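PDB 3U6G: uncharacterized protein DUF4425 from Bacteroides vulgatus, which is of unknown function but is probably a lipoprotein with an immunoglobulin-like fold, related to PLAT/LH2 and C2-like calcium-binding lipoproteins. Local coordinates for residues G76-I81 / K106-D111. Residues are numbered along the deposited sequence; the frame is centred on the assembly and turned at random. Where two conformers were deposited one is given.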
ATOM      1  N   GLY A  76       2.134  -4.739   4.313  1.00 19.39           N
ATOM      2  CA  GLY A  76       1.654  -5.457   5.469  1.00 22.03           C
ATOM      3  C   GLY A  76       2.324  -5.083   6.770  1.00 19.27           C
ATOM      4  O   GLY A  76       3.415  -4.528   6.796  1.00 18.18           O
ATOM      5  N   SER A  77       1.621  -5.405   7.849  1.00 18.99           N
ATOM      6  CA  SER A  77       2.210  -5.296   9.173  0.50 17.18           C
ATOM      7  C   SER A  77       1.998  -6.585   9.924  1.00 19.47           C
ATOM      8  O   SER A  77       0.994  -7.286   9.762  1.00 17.64           O
ATOM      9  CB  SER A  77       1.631  -4.135   9.980  0.50 18.18           C
ATOM     10  OG  SER A  77       0.292  -4.401  10.322  0.50 19.07           O
ATOM     11  N   VAL A  78       3.002  -6.902  10.728  1.00 18.40           N
ATOM     12  CA  VAL A  78       3.011  -8.078  11.568  1.00 19.51           C
ATOM     13  C   VAL A  78       3.311  -7.595  12.967  1.00 18.79           C
ATOM     14  O   VAL A  78       4.287  -6.886  13.172  1.00 21.55           O
ATOM     15  CB  VAL A  78       4.100  -9.076  11.116  1.00 21.18           C
ATOM     16  CG1 VAL A  78       4.195 -10.253  12.086  1.00 22.69           C
ATOM     17  CG2 VAL A  78       3.814  -9.547   9.687  1.00 23.37           C
ATOM     18  N   SER A  79       2.465  -7.967  13.924  1.00 20.04           N
ATOM     19  CA  SER A  79       2.655  -7.529  15.294  1.00 22.44           C
ATOM     20  C   SER A  79       2.357  -8.638  16.294  1.00 23.01           C
ATOM     21  O   SER A  79       1.604  -9.568  16.004  1.00 21.41           O
ATOM     22  CB  SER A  79       1.784  -6.308  15.573  1.00 19.83           C
ATOM     23  OG  SER A  79       0.413  -6.617  15.385  1.00 22.12           O
ATOM     24  N   SER A  80       2.959  -8.523  17.475  1.00 21.88           N
ATOM     25  CA  SER A  80       2.767  -9.500  18.551  1.00 24.26           C
ATOM     26  C   SER A  80       3.206  -8.919  19.884  1.00 23.64           C
ATOM     27  O   SER A  80       4.199  -8.184  19.950  1.00 27.17           O
ATOM     28  CB  SER A  80       3.538 -10.801  18.282  1.00 23.18           C
ATOM     29  OG  SER A  80       3.323 -11.741  19.333  1.00 25.75           O
ATOM     30  N   ILE A  81       2.441  -9.230  20.929  1.00 27.25           N
ATOM     31  CA  ILE A  81       2.832  -8.936  22.313  1.00 32.54           C
ATOM     32  C   ILE A  81       3.094 -10.224  23.100  1.00 35.53           C
ATOM     33  O   ILE A  81       3.192 -10.191  24.327  1.00 35.10           O
ATOM     34  CB  ILE A  81       1.748  -8.117  23.062  1.00 35.52           C
ATOM     35  CG1 ILE A  81       0.385  -8.836  23.011  1.00 34.84           C
ATOM     36  CG2 ILE A  81       1.673  -6.714  22.486  1.00 37.64           C
ATOM     37  CD1 ILE A  81      -0.602  -8.376  24.081  1.00 43.36           C
ATOM     38  N   LYS A 106       9.520 -14.001   4.781  1.00 22.93           N
ATOM     39  CA  LYS A 106       9.804 -13.417   6.070  1.00 27.31           C
ATOM     40  C   LYS A 106       9.633 -14.471   7.142  1.00 24.07           C
ATOM     41  O   LYS A 106       8.712 -15.292   7.075  1.00 26.44           O
ATOM     42  CB  LYS A 106       8.831 -12.275   6.345  1.00 30.05           C
ATOM     43  CG  LYS A 106       8.952 -11.083   5.404  1.00 31.27           C
ATOM     44  CD  LYS A 106      10.178 -10.267   5.731  1.00 35.54           C
ATOM     45  CE  LYS A 106      10.317  -9.052   4.833  1.00 40.35           C
ATOM     46  NZ  LYS A 106      11.541  -8.282   5.168  1.00 49.82           N
ATOM     47  N   GLU A 107      10.521 -14.419   8.128  1.00 27.58           N
ATOM     48  CA  GLU A 107      10.428 -15.243   9.314  1.00 29.79           C
ATOM     49  C   GLU A 107      10.530 -14.335  10.534  1.00 24.48           C
ATOM     50  O   GLU A 107      11.466 -13.540  10.641  1.00 30.23           O
ATOM     51  CB  GLU A 107      11.595 -16.204   9.328  1.00 30.21           C
ATOM     52  CG  GLU A 107      11.659 -17.092  10.558  1.00 32.73           C
ATOM     53  CD  GLU A 107      10.619 -18.171  10.503  1.00 26.22           C
ATOM     54  OE1 GLU A 107      10.253 -18.540   9.364  1.00 32.46           O
ATOM     55  OE2 GLU A 107      10.177 -18.663  11.567  1.00 39.67           O
ATOM     56  N   TYR A 108       9.565 -14.443  11.443  1.00 26.38           N
ATOM     57  CA  TYR A 108       9.547 -13.608  12.639  1.00 26.36           C
ATOM     58  C   TYR A 108       9.538 -14.489  13.870  1.00 28.68           C
ATOM     59  O   TYR A 108       8.841 -15.494  13.898  1.00 31.23           O
ATOM     60  CB  TYR A 108       8.310 -12.712  12.652  1.00 27.39           C
ATOM     61  CG  TYR A 108       8.155 -11.844  11.424  1.00 25.40           C
ATOM     62  CD1 TYR A 108       8.862 -10.656  11.292  1.00 26.94           C
ATOM     63  CD2 TYR A 108       7.281 -12.205  10.404  1.00 27.05           C
ATOM     64  CE1 TYR A 108       8.710  -9.852  10.174  1.00 27.38           C
ATOM     65  CE2 TYR A 108       7.122 -11.409   9.280  1.00 28.74           C
ATOM     66  CZ  TYR A 108       7.839 -10.231   9.171  1.00 26.40           C
ATOM     67  OH  TYR A 108       7.690  -9.432   8.057  1.00 33.90           O
ATOM     68  N   ILE A 109      10.327 -14.105  14.876  1.00 31.16           N
ATOM     69  CA  ILE A 109      10.412 -14.828  16.145  1.00 31.63           C
ATOM     70  C   ILE A 109      10.405 -13.793  17.280  1.00 25.97           C
ATOM     71  O   ILE A 109      11.285 -12.935  17.365  1.00 31.34           O
ATOM     72  CB  ILE A 109      11.679 -15.717  16.234  1.00 34.67           C
ATOM     73  CG1 ILE A 109      11.747 -16.707  15.060  1.00 34.72           C
ATOM     74  CG2 ILE A 109      11.685 -16.471  17.542  1.00 35.29           C
ATOM     75  CD1 ILE A 109      13.137 -16.858  14.445  1.00 36.34           C
ATOM     76  N   THR A 110       9.409 -13.876  18.153  1.00 30.63           N
ATOM     77  CA  THR A 110       9.282 -12.897  19.229  1.00 28.08           C
ATOM     78  C   THR A 110      10.406 -13.077  20.249  1.00 28.19           C
ATOM     79  O   THR A 110      10.894 -14.197  20.459  1.00 33.38           O
ATOM     80  CB  THR A 110       7.924 -12.995  19.936  1.00 29.63           C
ATOM     81  OG1 THR A 110       7.783 -14.304  20.510  1.00 29.53           O
ATOM     82  CG2 THR A 110       6.773 -12.682  18.947  1.00 28.19           C
ATOM     83  N   ASP A 111      10.835 -11.964  20.845  1.00 32.54           N
ATOM     84  CA  ASP A 111      11.943 -11.969  21.810  1.00 32.86           C
ATOM     85  C   ASP A 111      11.524 -11.486  23.206  1.00 32.42           C
ATOM     86  O   ASP A 111      12.377 -11.267  24.068  1.00 40.17           O
ATOM     87  CB  ASP A 111      13.113 -11.117  21.285  1.00 36.20           C
ATOM     88  CG  ASP A 111      12.791  -9.626  21.234  1.00 38.67           C
ATOM     89  OD1 ASP A 111      11.676  -9.229  21.627  1.00 41.82           O
ATOM     90  OD2 ASP A 111      13.670  -8.847  20.804  1.00 54.76           O
TER
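V78 meets the ring of Y108 across the interior of the fold. This pair is apolar. CG1 of V78 sits over one face of the ring in a CH-pi contact, 4.3 Å from the centroid of the Y108 ring and 20° off its normal. It is shifted somewhat toward the rim, near CD2. The second methyl, CG2, touches the ring farther along, with V78 CG2 to Y108 CE2 at 3.8 Å. Both branches of the valine therefore lie against the same aromatic side chain.

The second pair is S80 and T110. The methyl CG2 of T110 lies 3.6 Å from OG of S80 and 3.8 Å from CB of S80. This is van der Waals packing. The polar atoms are buried but bonded elsewhere: S80 OG to S22 O and S82 N, T110 OG1 to E83 O and K86 N. In T110, chi1 of 60° places OG1 between the backbone N and the carbonyl carbon. The methyl CG2 is then anti to the carbonyl carbon and reaches S80.

No hydrogen bond joins 76-81 to 106-111; the close approaches are all between side chains. F23 packs on all four residues, F119 of strand 115-122 touches both V78 and Y108, and L88 of strand 87-96 touches V78. Strands 71-80 and 99-109 do not pair with each other. Their side chains meet across the interior, consistent with the two layers of an immunoglobulin-like sandwich.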